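Local coordinates for protein RNA-directed RNA polymerase (Infectious pancreatic necrosis virus, PDB 3ZED) that catalyses RNA-templated synthesis of RNA from ribonucleoside triphosphates and, as in related viruses, probably also occurs covalently attached to the genomic RNA, at residues Q46-F51 / G166-L171; V265-F270 / T328-S333; V529-T534 / E572-V577; Y608-Y613 / G651-W656. All blocks are in the same frame, centred on the assembly; numbering follows the deposited sequence.

Contact 1: residues Q46-F51 / G166-L171; sequences QAAAQF and GQLNRL
A48 is where helix 45-54 first meets helix 164-179. Its CB lies 3.7 Å from CD1 of L168, methyl against methyl. The same leucine branch also comes within 4.0 Å of A48 CA, because the short alanine side chain lets it reach down to the backbone. The CA atoms of A48 and L168, 7.5 Å apart, are the nearest between the two segments, and L462 on strand 462-465 also touches A48.

One turn further on, F51 makes the rest of the contact. Its CG stands anti to the backbone N (chi1 169°), which carries the ring over to the second helix. L168 CB sits 3.7 Å from F51 CE2, oblique to the ring. F51 and L168 lie alongside each other pointing opposite ways, with L168 CB at the phenyl group and CD1 at A48. At the far end of the ring, OD1 of N169 lies at the edge, near the ring plane, 3.4 Å from F51 CZ. The amide is turned 76° from the ring, and its oxygen faces the weakly positive C-H rim rather than the pi cloud. N169 ND2 of that amide bonds to S165 O in its own helix, which helps fix its rotation.

On another side of the second helix, Q167 hydrogen-bonds to L302 O, N320 and H110. L168 also touches L459, reaching both other helix and sheet. The arrangement is a nearly parallel helix pair, segment axes 11.2 Å apart, in which helix 45-54 packs on one that lies against a mixed beta sheet within the birnavirus palm family region.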
loop_
_atom_site.group_PDB
_atom_site.type_symbol
_atom_site.label_atom_id
_atom_site.label_comp_id
_atom_site.label_asym_id
_atom_site.label_seq_id
_atom_site.Cartn_x
_atom_site.Cartn_y
_atom_site.Cartn_z
ATOM N N GLN B 46 -16.543 -26.487 -8.224
ATOM C CA GLN B 46 -17.663 -26.647 -9.156
ATOM C C GLN B 46 -18.676 -25.506 -9.018
ATOM O O GLN B 46 -19.007 -24.866 -10.016
ATOM C CB GLN B 46 -18.378 -28.006 -8.963
ATOM C CG GLN B 46 -17.470 -29.222 -8.695
ATOM C CD GLN B 46 -17.114 -29.401 -7.228
ATOM O OE1 GLN B 46 -15.943 -29.363 -6.839
ATOM N NE2 GLN B 46 -18.116 -29.616 -6.379
ATOM N N ALA B 47 -19.159 -25.250 -7.784
ATOM C CA ALA B 47 -20.118 -24.179 -7.480
ATOM C C ALA B 47 -19.509 -22.800 -7.739
ATOM O O ALA B 47 -20.194 -21.940 -8.298
ATOM C CB ALA B 47 -20.584 -24.283 -6.043
ATOM N N ALA B 48 -18.213 -22.613 -7.395
ATOM C CA ALA B 48 -17.496 -21.353 -7.625
ATOM C C ALA B 48 -17.333 -21.081 -9.124
ATOM O O ALA B 48 -17.620 -19.968 -9.567
ATOM C CB ALA B 48 -16.136 -21.373 -6.939
ATOM N N ALA B 49 -16.913 -22.096 -9.905
ATOM C CA ALA B 49 -16.712 -21.955 -11.351
ATOM C C ALA B 49 -18.034 -21.629 -12.055
ATOM O O ALA B 49 -18.079 -20.696 -12.858
ATOM C CB ALA B 49 -16.089 -23.217 -11.930
ATOM N N GLN B 50 -19.118 -22.349 -11.697
ATOM C CA GLN B 50 -20.467 -22.161 -12.244
ATOM C C GLN B 50 -20.963 -20.723 -12.016
ATOM O O GLN B 50 -21.465 -20.107 -12.965
ATOM C CB GLN B 50 -21.431 -23.173 -11.619
ATOM C CG GLN B 50 -22.792 -23.277 -12.292
ATOM C CD GLN B 50 -23.728 -24.099 -11.436
ATOM O OE1 GLN B 50 -24.052 -23.728 -10.293
ATOM N NE2 GLN B 50 -24.145 -25.262 -11.951
ATOM N N PHE B 51 -20.821 -20.199 -10.771
ATOM C CA PHE B 51 -21.195 -18.835 -10.380
ATOM C C PHE B 51 -20.443 -17.788 -11.226
ATOM O O PHE B 51 -21.052 -16.817 -11.679
ATOM C CB PHE B 51 -20.907 -18.621 -8.873
ATOM C CG PHE B 51 -20.981 -17.196 -8.364
ATOM C CD1 PHE B 51 -22.187 -16.662 -7.909
ATOM C CD2 PHE B 51 -19.840 -16.397 -8.303
ATOM C CE1 PHE B 51 -22.249 -15.355 -7.401
ATOM C CE2 PHE B 51 -19.902 -15.093 -7.795
ATOM C CZ PHE B 51 -21.108 -14.578 -7.350
ATOM N N GLY B 166 -18.197 -14.180 -0.467
ATOM C CA GLY B 166 -17.746 -12.806 -0.264
ATOM C C GLY B 166 -16.619 -12.451 -1.223
ATOM O O GLY B 166 -16.731 -11.454 -1.949
ATOM N N GLN B 167 -15.565 -13.336 -1.307
ATOM C CA GLN B 167 -14.399 -13.185 -2.191
ATOM C C GLN B 167 -14.796 -13.188 -3.667
ATOM O O GLN B 167 -14.307 -12.359 -4.431
ATOM C CB GLN B 167 -13.359 -14.305 -1.945
ATOM C CG GLN B 167 -12.614 -14.205 -0.620
ATOM C CD GLN B 167 -11.428 -15.125 -0.613
ATOM O OE1 GLN B 167 -11.531 -16.297 -0.265
ATOM N NE2 GLN B 167 -10.277 -14.627 -1.036
ATOM N N LEU B 168 -15.682 -14.121 -4.063
ATOM C CA LEU B 168 -16.144 -14.283 -5.446
ATOM C C LEU B 168 -16.991 -13.079 -5.900
ATOM O O LEU B 168 -16.775 -12.574 -7.005
ATOM C CB LEU B 168 -16.911 -15.605 -5.605
ATOM C CG LEU B 168 -16.048 -16.880 -5.469
ATOM C CD1 LEU B 168 -16.906 -18.116 -5.276
ATOM C CD2 LEU B 168 -15.124 -17.061 -6.656
ATOM N N ASN B 169 -17.903 -12.598 -5.036
ATOM C CA ASN B 169 -18.727 -11.419 -5.305
ATOM C C ASN B 169 -17.862 -10.161 -5.401
ATOM O O ASN B 169 -18.152 -9.283 -6.213
ATOM C CB ASN B 169 -19.796 -11.237 -4.233
ATOM C CG ASN B 169 -20.986 -12.112 -4.473
ATOM O OD1 ASN B 169 -21.759 -11.901 -5.406
ATOM N ND2 ASN B 169 -21.141 -13.131 -3.650
ATOM N N ARG B 170 -16.783 -10.096 -4.594
ATOM C CA ARG B 170 -15.809 -9.003 -4.629
ATOM C C ARG B 170 -15.127 -8.948 -5.999
ATOM O O ARG B 170 -14.971 -7.857 -6.558
ATOM C CB ARG B 170 -14.767 -9.158 -3.513
ATOM C CG ARG B 170 -13.686 -8.095 -3.502
ATOM C CD ARG B 170 -14.223 -6.728 -3.142
ATOM N NE ARG B 170 -13.144 -5.746 -3.019
ATOM C CZ ARG B 170 -13.329 -4.477 -2.678
ATOM N NH1 ARG B 170 -14.550 -4.019 -2.434
ATOM N NH2 ARG B 170 -12.297 -3.650 -2.597
ATOM N N LEU B 171 -14.762 -10.120 -6.558
ATOM C CA LEU B 171 -14.141 -10.203 -7.883
ATOM C C LEU B 171 -15.061 -9.598 -8.962
ATOM O O LEU B 171 -14.578 -8.847 -9.820
ATOM C CB LEU B 171 -13.766 -11.650 -8.238
ATOM C CG LEU B 171 -12.574 -12.280 -7.498
ATOM C CD1 LEU B 171 -12.371 -13.715 -7.971
ATOM C CD2 LEU B 171 -11.276 -11.482 -7.713
#

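Contact 2: residues V265-F270 / T328-S333; sequences VLADSF and THLLLS
A267 and L331 meet at the middle of a crossed helix pair, helix 260-278 over helix 326-340, the segment axes passing 9.5 Å apart at -60°. The packing is tight around L331. Its CG lies 4.1 Å from A267 CB and its CD2 4.0 Å from the backbone A267 O, and the alanine's small size allows the CA atoms of A267 and L331 to come within 6.8 Å. F270 closes one flank: its CG is anti to the backbone N (chi1 -178°), and CD2 of the ring reaches L331 CD1 at 3.8 Å, the methyl sitting at the ring edge near its plane. F294 makes an edge-to-face stack with F270, while W440 and F443 of helix 438-452 touch L331, so this end is thoroughly buried.

L330 gives a looser touch, its CD2 4.3 Å from A267 CB. Farther from the contact lie the partly exposed V265, S269 and H329. S269 OG donates to V265 O, which also takes S269 N from the opposite face of its carbonyl plane. S333 is buried, touching P239 and A474; its OG donates to H329 O at 2.7 Å and lies over one face of the H329 ring, offset toward the rim.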
loop_
_atom_site.group_PDB
_atom_site.type_symbol
_atom_site.label_atom_id
_atom_site.label_comp_id
_atom_site.label_asym_id
_atom_site.label_seq_id
_atom_site.Cartn_x
_atom_site.Cartn_y
_atom_site.Cartn_z
ATOM N N VAL B 265 16.921 -17.911 -5.853
ATOM C CA VAL B 265 17.162 -18.779 -7.003
ATOM C C VAL B 265 16.178 -18.411 -8.133
ATOM O O VAL B 265 16.619 -18.178 -9.259
ATOM C CB VAL B 265 17.105 -20.300 -6.630
ATOM C CG1 VAL B 265 17.088 -21.191 -7.873
ATOM C CG2 VAL B 265 18.261 -20.695 -5.719
ATOM N N LEU B 266 14.871 -18.323 -7.825
ATOM C CA LEU B 266 13.837 -18.025 -8.819
ATOM C C LEU B 266 13.940 -16.599 -9.367
ATOM O O LEU B 266 13.858 -16.434 -10.589
ATOM C CB LEU B 266 12.433 -18.279 -8.246
ATOM C CG LEU B 266 12.038 -19.744 -7.998
ATOM C CD1 LEU B 266 10.622 -19.829 -7.492
ATOM C CD2 LEU B 266 12.208 -20.626 -9.281
ATOM N N ALA B 267 14.125 -15.580 -8.481
ATOM C CA ALA B 267 14.264 -14.174 -8.893
ATOM C C ALA B 267 15.530 -13.990 -9.733
ATOM O O ALA B 267 15.449 -13.339 -10.771
ATOM C CB ALA B 267 14.276 -13.244 -7.691
ATOM N N ASP B 268 16.662 -14.632 -9.342
ATOM C CA ASP B 268 17.918 -14.606 -10.099
ATOM C C ASP B 268 17.733 -15.153 -11.506
ATOM O O ASP B 268 18.125 -14.510 -12.480
ATOM C CB ASP B 268 19.002 -15.461 -9.408
ATOM C CG ASP B 268 19.780 -14.837 -8.269
ATOM O OD1 ASP B 268 19.265 -13.877 -7.644
ATOM O OD2 ASP B 268 20.873 -15.350 -7.955
ATOM N N SER B 269 17.154 -16.363 -11.602
ATOM C CA SER B 269 16.954 -17.073 -12.865
ATOM C C SER B 269 16.015 -16.315 -13.789
ATOM O O SER B 269 16.283 -16.262 -14.982
ATOM C CB SER B 269 16.424 -18.483 -12.616
ATOM O OG SER B 269 17.302 -19.234 -11.794
ATOM N N PHE B 270 14.946 -15.702 -13.243
ATOM C CA PHE B 270 13.995 -14.965 -14.062
ATOM C C PHE B 270 14.632 -13.728 -14.707
ATOM O O PHE B 270 14.498 -13.567 -15.914
ATOM C CB PHE B 270 12.736 -14.561 -13.258
ATOM C CG PHE B 270 11.701 -13.844 -14.093
ATOM C CD1 PHE B 270 11.031 -14.505 -15.122
ATOM C CD2 PHE B 270 11.415 -12.499 -13.870
ATOM C CE1 PHE B 270 10.072 -13.839 -15.898
ATOM C CE2 PHE B 270 10.454 -11.828 -14.647
ATOM C CZ PHE B 270 9.791 -12.503 -15.655
ATOM N N THR B 328 8.688 -12.206 -7.501
ATOM C CA THR B 328 8.101 -11.032 -8.184
ATOM C C THR B 328 8.145 -9.809 -7.254
ATOM O O THR B 328 8.586 -8.743 -7.692
ATOM C CB THR B 328 6.681 -11.347 -8.669
ATOM O OG1 THR B 328 6.779 -12.436 -9.571
ATOM C CG2 THR B 328 6.022 -10.179 -9.384
ATOM N N HIS B 329 7.718 -9.980 -5.979
ATOM C CA HIS B 329 7.718 -8.930 -4.953
ATOM C C HIS B 329 9.142 -8.377 -4.739
ATOM O O HIS B 329 9.311 -7.164 -4.652
ATOM C CB HIS B 329 7.142 -9.459 -3.626
ATOM C CG HIS B 329 7.171 -8.432 -2.543
ATOM N ND1 HIS B 329 6.303 -7.347 -2.561
ATOM C CD2 HIS B 329 7.998 -8.313 -1.479
ATOM C CE1 HIS B 329 6.618 -6.619 -1.505
ATOM N NE2 HIS B 329 7.618 -7.163 -0.815
ATOM N N LEU B 330 10.151 -9.264 -4.692
ATOM C CA LEU B 330 11.557 -8.925 -4.482
ATOM C C LEU B 330 12.098 -8.057 -5.641
ATOM O O LEU B 330 12.699 -7.014 -5.393
ATOM C CB LEU B 330 12.359 -10.238 -4.338
ATOM C CG LEU B 330 13.800 -10.194 -3.795
ATOM C CD1 LEU B 330 13.882 -9.501 -2.403
ATOM C CD2 LEU B 330 14.380 -11.600 -3.732
ATOM N N LEU B 331 11.833 -8.461 -6.898
ATOM C CA LEU B 331 12.276 -7.737 -8.106
ATOM C C LEU B 331 11.609 -6.349 -8.226
ATOM O O LEU B 331 12.293 -5.377 -8.536
ATOM C CB LEU B 331 12.007 -8.569 -9.370
ATOM C CG LEU B 331 12.805 -9.869 -9.532
ATOM C CD1 LEU B 331 12.198 -10.743 -10.641
ATOM C CD2 LEU B 331 14.284 -9.601 -9.807
ATOM N N LEU B 332 10.302 -6.255 -7.937
ATOM C CA LEU B 332 9.565 -4.991 -7.966
ATOM C C LEU B 332 10.073 -4.025 -6.882
ATOM O O LEU B 332 10.276 -2.840 -7.157
ATOM C CB LEU B 332 8.037 -5.222 -7.761
ATOM C CG LEU B 332 7.238 -5.875 -8.885
ATOM C CD1 LEU B 332 5.811 -6.048 -8.483
ATOM C CD2 LEU B 332 7.301 -5.066 -10.166
ATOM N N SER B 333 10.270 -4.549 -5.654
ATOM C CA SER B 333 10.701 -3.791 -4.474
ATOM C C SER B 333 12.098 -3.249 -4.645
ATOM O O SER B 333 12.385 -2.197 -4.080
ATOM C CB SER B 333 10.605 -4.638 -3.209
ATOM O OG SER B 333 9.249 -4.982 -2.996
#

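Contact 3: residues V529-T534 / E572-V577; sequences VEAVET and EMFVPV
The last turns of a helix, carrying A531 and V532, lie over the start of an edge strand at F574, the CA atoms of V532 and F574 being 8.6 Å apart. No hydrogen bond joins the two segments, and the whole contact rests on the outer end of one ring. F574 holds its CG anti to its carbonyl carbon (chi1 -74°), which brings the far rim of the phenyl group up to the helix. V532 comes in at about a right angle to it: its CG2 methyl lies 3.6 Å from F574 CZ and 4.1 Å from F574 CE2, oblique to the ring. A531 meets the neighbouring corner differently, with its CB at the ring edge, near the plane, 4.0 Å from F574 CE1.

The strand is an outer strand of a three-stranded antiparallel sheet in the birnavirus thumb family region. It opens with a G1 beta bulge, E572 having positive phi (59°) and sharing with M573 a place opposite the end of strand 563-568. Within that sheet Y567 makes an edge-to-face stack with F574, and V556 touches both F574 and A531. M369 and R373 of helix 364-377 also touch the phenylalanine. Near the helix end, T534 OG1 donates to E530 O at 2.7 Å, from above the carbonyl plane, and takes the backbone N-H of K554.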
loop_
_atom_site.group_PDB
_atom_site.type_symbol
_atom_site.label_atom_id
_atom_site.label_comp_id
_atom_site.label_asym_id
_atom_site.label_seq_id
_atom_site.Cartn_x
_atom_site.Cartn_y
_atom_site.Cartn_z
ATOM N N VAL B 529 -13.497 27.365 14.039
ATOM C CA VAL B 529 -13.735 28.366 15.096
ATOM C C VAL B 529 -14.495 27.688 16.269
ATOM O O VAL B 529 -14.123 27.872 17.430
ATOM C CB VAL B 529 -14.480 29.623 14.544
ATOM C CG1 VAL B 529 -14.980 30.534 15.668
ATOM C CG2 VAL B 529 -13.603 30.404 13.574
ATOM N N GLU B 530 -15.513 26.875 15.948
ATOM C CA GLU B 530 -16.318 26.122 16.912
ATOM C C GLU B 530 -15.436 25.122 17.681
ATOM O O GLU B 530 -15.555 25.039 18.898
ATOM C CB GLU B 530 -17.473 25.384 16.195
ATOM C CG GLU B 530 -18.516 24.831 17.151
ATOM C CD GLU B 530 -19.566 23.898 16.576
ATOM O OE1 GLU B 530 -19.688 23.812 15.332
ATOM O OE2 GLU B 530 -20.290 23.269 17.382
ATOM N N ALA B 531 -14.544 24.394 16.974
ATOM C CA ALA B 531 -13.611 23.422 17.554
ATOM C C ALA B 531 -12.710 24.078 18.598
ATOM O O ALA B 531 -12.500 23.519 19.669
ATOM C CB ALA B 531 -12.771 22.782 16.458
ATOM N N VAL B 532 -12.221 25.281 18.310
ATOM C CA VAL B 532 -11.357 26.026 19.219
ATOM C C VAL B 532 -12.178 26.549 20.408
ATOM O O VAL B 532 -11.732 26.427 21.550
ATOM C CB VAL B 532 -10.587 27.170 18.495
ATOM C CG1 VAL B 532 -9.837 28.067 19.493
ATOM C CG2 VAL B 532 -9.623 26.622 17.443
ATOM N N GLU B 533 -13.369 27.117 20.149
ATOM C CA GLU B 533 -14.213 27.729 21.188
ATOM C C GLU B 533 -14.865 26.714 22.128
ATOM O O GLU B 533 -15.020 27.023 23.299
ATOM C CB GLU B 533 -15.280 28.638 20.564
ATOM C CG GLU B 533 -14.679 29.972 20.136
ATOM C CD GLU B 533 -15.511 30.920 19.291
ATOM O OE1 GLU B 533 -16.665 30.573 18.950
ATOM O OE2 GLU B 533 -15.000 32.019 18.973
ATOM N N THR B 534 -15.204 25.508 21.639
ATOM C CA THR B 534 -15.831 24.454 22.461
ATOM C C THR B 534 -14.807 23.550 23.157
ATOM O O THR B 534 -15.235 22.654 23.897
ATOM C CB THR B 534 -16.785 23.588 21.638
ATOM O OG1 THR B 534 -16.056 22.973 20.566
ATOM C CG2 THR B 534 -18.005 24.372 21.134
ATOM N N GLU B 572 -2.164 24.239 22.974
ATOM C CA GLU B 572 -2.534 25.354 22.084
ATOM C C GLU B 572 -2.342 24.946 20.626
ATOM O O GLU B 572 -1.751 25.666 19.816
ATOM C CB GLU B 572 -1.775 26.639 22.411
ATOM C CG GLU B 572 -2.288 27.351 23.650
ATOM C CD GLU B 572 -1.623 28.694 23.820
ATOM O OE1 GLU B 572 -2.120 29.666 23.210
ATOM O OE2 GLU B 572 -0.555 28.755 24.473
ATOM N N MET B 573 -2.863 23.768 20.310
ATOM C CA MET B 573 -2.777 23.204 18.984
ATOM C C MET B 573 -3.824 22.151 18.791
ATOM O O MET B 573 -4.446 21.677 19.753
ATOM C CB MET B 573 -1.368 22.620 18.712
ATOM C CG MET B 573 -0.949 21.505 19.655
ATOM S SD MET B 573 0.854 21.239 19.587
ATOM C CE MET B 573 0.887 19.917 18.444
ATOM N N PHE B 574 -4.024 21.795 17.518
ATOM C CA PHE B 574 -4.887 20.691 17.143
ATOM C C PHE B 574 -4.095 19.403 17.277
ATOM O O PHE B 574 -2.892 19.361 16.960
ATOM C CB PHE B 574 -5.425 20.850 15.716
ATOM C CG PHE B 574 -6.485 21.909 15.622
ATOM C CD1 PHE B 574 -7.824 21.592 15.816
ATOM C CD2 PHE B 574 -6.153 23.219 15.311
ATOM C CE1 PHE B 574 -8.813 22.576 15.708
ATOM C CE2 PHE B 574 -7.142 24.206 15.232
ATOM C CZ PHE B 574 -8.462 23.879 15.433
ATOM N N VAL B 575 -4.760 18.373 17.789
ATOM C CA VAL B 575 -4.170 17.047 17.990
ATOM C C VAL B 575 -5.066 16.010 17.279
ATOM O O VAL B 575 -6.265 16.262 17.137
ATOM C CB VAL B 575 -3.955 16.718 19.491
ATOM C CG1 VAL B 575 -2.966 17.690 20.125
ATOM C CG2 VAL B 575 -5.281 16.708 20.265
ATOM N N PRO B 576 -4.540 14.852 16.825
ATOM C CA PRO B 576 -5.426 13.892 16.173
ATOM C C PRO B 576 -6.189 13.004 17.153
ATOM O O PRO B 576 -5.697 12.645 18.225
ATOM C CB PRO B 576 -4.468 13.044 15.344
ATOM C CG PRO B 576 -3.192 13.042 16.137
ATOM C CD PRO B 576 -3.139 14.367 16.851
ATOM N N VAL B 577 -7.382 12.613 16.733
ATOM C CA VAL B 577 -8.202 11.604 17.376
ATOM C C VAL B 577 -8.710 10.707 16.242
ATOM O O VAL B 577 -9.124 11.203 15.159
ATOM C CB VAL B 577 -9.345 12.093 18.319
ATOM C CG1 VAL B 577 -8.795 12.841 19.521
ATOM C CG2 VAL B 577 -10.425 12.901 17.585
#

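Contact 4: residues Y608-Y613 / G651-W656; sequences YQIVRY and GFLDDW
W656 offers its indole obliquely to V611, whose CG1 methyl lies 4.0 Å from W656 CE3. Helix 604-621 packs here against the short helix 650-654 and the turn after it, in the helical part of the birnavirus thumb family region, where R639 of helix 625-645 touches both I610 and L653. Three further flat groups lie along the first segment. The Y608 ring has R612 CB over one face, offset toward the rim, and R612 NH2 and Q609 NE2 at its edge in plane. The R612 guanidinium carries Q609 NE2 over one face and has the hydroxyls of Y608 and Y613 at its edge. The Y613 ring has R612 CD over one face, again toward the rim. R612 NE and NH2 both give weak hydrogen bonds to Y608 OH, the NE bond measuring 3.3 Å. That tyrosine hydroxyl also bonds to K591 O, and Y613 OH bonds to D124.

Across the contact, the apolar work falls to I610 and V611 on one side, L653 and W656 on the other. L653 CD2 fits between the two first-helix residues, 3.9 Å from I610 CG2 and 3.8 Å from V611 CG2. The L653 side chain lies across I610 and alongside V611, pointing the opposite way to the valine.

D655 is the first residue to leave helical geometry. Just after it, W656 has its CG between its backbone N and carbonyl carbon (chi1 69°), which sets the ring where NE1 hydrogen-bonds to I669 O. At the valine's other branch, V611 CG2 rests 3.7 Å from W656 CB.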
loop_
_atom_site.group_PDB
_atom_site.type_symbol
_atom_site.label_atom_id
_atom_site.label_comp_id
_atom_site.label_asym_id
_atom_site.label_seq_id
_atom_site.Cartn_x
_atom_site.Cartn_y
_atom_site.Cartn_z
ATOM N N TYR B 608 -1.006 -8.422 25.776
ATOM C CA TYR B 608 -1.834 -7.976 24.650
ATOM C C TYR B 608 -3.138 -7.357 25.177
ATOM O O TYR B 608 -3.590 -6.357 24.632
ATOM C CB TYR B 608 -2.130 -9.137 23.653
ATOM C CG TYR B 608 -3.377 -8.893 22.826
ATOM C CD1 TYR B 608 -3.331 -8.103 21.680
ATOM C CD2 TYR B 608 -4.623 -9.343 23.259
ATOM C CE1 TYR B 608 -4.488 -7.788 20.975
ATOM C CE2 TYR B 608 -5.789 -9.013 22.577
ATOM C CZ TYR B 608 -5.717 -8.242 21.431
ATOM O OH TYR B 608 -6.873 -7.932 20.757
ATOM N N GLN B 609 -3.732 -7.961 26.222
ATOM C CA GLN B 609 -4.966 -7.511 26.871
ATOM C C GLN B 609 -4.826 -6.085 27.387
ATOM O O GLN B 609 -5.727 -5.269 27.173
ATOM C CB GLN B 609 -5.341 -8.454 28.033
ATOM C CG GLN B 609 -5.825 -9.835 27.579
ATOM C CD GLN B 609 -7.133 -9.788 26.811
ATOM O OE1 GLN B 609 -8.139 -9.209 27.257
ATOM N NE2 GLN B 609 -7.140 -10.402 25.635
ATOM N N ILE B 610 -3.689 -5.774 28.031
ATOM C CA ILE B 610 -3.392 -4.426 28.528
ATOM C C ILE B 610 -3.187 -3.480 27.322
ATOM O O ILE B 610 -3.734 -2.372 27.328
ATOM C CB ILE B 610 -2.161 -4.439 29.471
ATOM C CG1 ILE B 610 -2.456 -5.280 30.748
ATOM C CG2 ILE B 610 -1.692 -3.003 29.805
ATOM C CD1 ILE B 610 -1.250 -5.840 31.447
ATOM N N VAL B 611 -2.391 -3.918 26.316
ATOM C CA VAL B 611 -2.081 -3.159 25.102
ATOM C C VAL B 611 -3.397 -2.718 24.389
ATOM O O VAL B 611 -3.538 -1.549 24.057
ATOM C CB VAL B 611 -1.126 -3.949 24.158
ATOM C CG1 VAL B 611 -1.004 -3.289 22.780
ATOM C CG2 VAL B 611 0.262 -4.102 24.789
ATOM N N ARG B 612 -4.342 -3.641 24.196
ATOM C CA ARG B 612 -5.634 -3.405 23.539
ATOM C C ARG B 612 -6.385 -2.206 24.156
ATOM O O ARG B 612 -6.809 -1.324 23.421
ATOM C CB ARG B 612 -6.494 -4.678 23.617
ATOM C CG ARG B 612 -7.955 -4.486 23.215
ATOM C CD ARG B 612 -8.840 -5.503 23.905
ATOM N NE ARG B 612 -8.734 -6.811 23.264
ATOM C CZ ARG B 612 -9.476 -7.858 23.585
ATOM N NH1 ARG B 612 -10.386 -7.765 24.548
ATOM N NH2 ARG B 612 -9.330 -9.001 22.935
ATOM N N TYR B 613 -6.530 -2.177 25.493
ATOM C CA TYR B 613 -7.226 -1.101 26.196
ATOM C C TYR B 613 -6.402 0.190 26.256
ATOM O O TYR B 613 -6.992 1.252 26.178
ATOM C CB TYR B 613 -7.659 -1.557 27.591
ATOM C CG TYR B 613 -8.705 -2.645 27.502
ATOM C CD1 TYR B 613 -9.940 -2.406 26.895
ATOM C CD2 TYR B 613 -8.426 -3.943 27.923
ATOM C CE1 TYR B 613 -10.881 -3.420 26.740
ATOM C CE2 TYR B 613 -9.357 -4.971 27.761
ATOM C CZ TYR B 613 -10.583 -4.704 27.168
ATOM O OH TYR B 613 -11.540 -5.680 27.065
ATOM N N GLY B 651 8.875 -6.137 28.910
ATOM C CA GLY B 651 9.433 -6.216 27.559
ATOM C C GLY B 651 8.380 -6.111 26.468
ATOM O O GLY B 651 8.578 -5.398 25.479
ATOM N N PHE B 652 7.241 -6.817 26.660
ATOM C CA PHE B 652 6.101 -6.805 25.750
ATOM C C PHE B 652 5.415 -5.447 25.755
ATOM O O PHE B 652 5.069 -4.965 24.683
ATOM C CB PHE B 652 5.083 -7.897 26.114
ATOM C CG PHE B 652 5.572 -9.314 25.969
ATOM C CD1 PHE B 652 6.059 -9.779 24.747
ATOM C CD2 PHE B 652 5.490 -10.206 27.034
ATOM C CE1 PHE B 652 6.493 -11.097 24.606
ATOM C CE2 PHE B 652 5.922 -11.525 26.891
ATOM C CZ PHE B 652 6.419 -11.961 25.677
ATOM N N LEU B 653 5.234 -4.824 26.947
ATOM C CA LEU B 653 4.598 -3.514 27.078
ATOM C C LEU B 653 5.496 -2.396 26.507
ATOM O O LEU B 653 4.958 -1.397 26.018
ATOM C CB LEU B 653 4.183 -3.214 28.517
ATOM C CG LEU B 653 3.039 -4.058 29.117
ATOM C CD1 LEU B 653 2.751 -3.638 30.546
ATOM C CD2 LEU B 653 1.756 -3.966 28.294
ATOM N N ASP B 654 6.834 -2.570 26.518
ATOM C CA ASP B 654 7.767 -1.608 25.923
ATOM C C ASP B 654 7.715 -1.755 24.406
ATOM O O ASP B 654 7.645 -0.753 23.682
ATOM C CB ASP B 654 9.221 -1.795 26.435
ATOM C CG ASP B 654 9.503 -1.466 27.897
ATOM O OD1 ASP B 654 8.960 -0.461 28.400
ATOM O OD2 ASP B 654 10.347 -2.165 28.510
ATOM N N ASP B 655 7.714 -3.009 23.919
ATOM C CA ASP B 655 7.632 -3.279 22.474
ATOM C C ASP B 655 6.183 -3.668 22.085
ATOM O O ASP B 655 5.974 -4.669 21.410
ATOM C CB ASP B 655 8.650 -4.363 22.067
ATOM C CG ASP B 655 10.071 -4.105 22.545
ATOM O OD1 ASP B 655 10.552 -2.956 22.399
ATOM O OD2 ASP B 655 10.700 -5.050 23.069
ATOM N N TRP B 656 5.193 -2.856 22.523
ATOM C CA TRP B 656 3.746 -3.063 22.314
ATOM C C TRP B 656 3.277 -2.916 20.858
ATOM O O TRP B 656 2.208 -3.414 20.512
ATOM C CB TRP B 656 2.942 -2.077 23.179
ATOM C CG TRP B 656 3.049 -0.643 22.738
ATOM C CD1 TRP B 656 3.991 0.266 23.123
ATOM C CD2 TRP B 656 2.160 0.051 21.848
ATOM N NE1 TRP B 656 3.738 1.484 22.544
ATOM C CE2 TRP B 656 2.639 1.375 21.728
ATOM C CE3 TRP B 656 1.012 -0.325 21.117
ATOM C CZ2 TRP B 656 2.032 2.315 20.893
ATOM C CZ3 TRP B 656 0.397 0.617 20.305
ATOM C CH2 TRP B 656 0.907 1.913 20.191
#

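In the fold
The four contacts follow one another along the chain, each closing before the next opens, and no two of them touch. Contacts 1 and 2 both lie in the palm family region, their centres 31 Å apart and nearest atoms about 17 Å. Contacts 3 and 4 share the thumb family region and are the closest pair, with centres 30 Å apart and nearest atoms about 13 Å. Contacts 2 and 3 are on opposite sides of the chain's centre, 49 Å between centres. Contact 2 alone approaches a site: L266 touches Y251, in a predicted GTP-binding segment, and the A267 side chain is about 10 Å from that of Y251. The others lie away from this segment and both potassium sites.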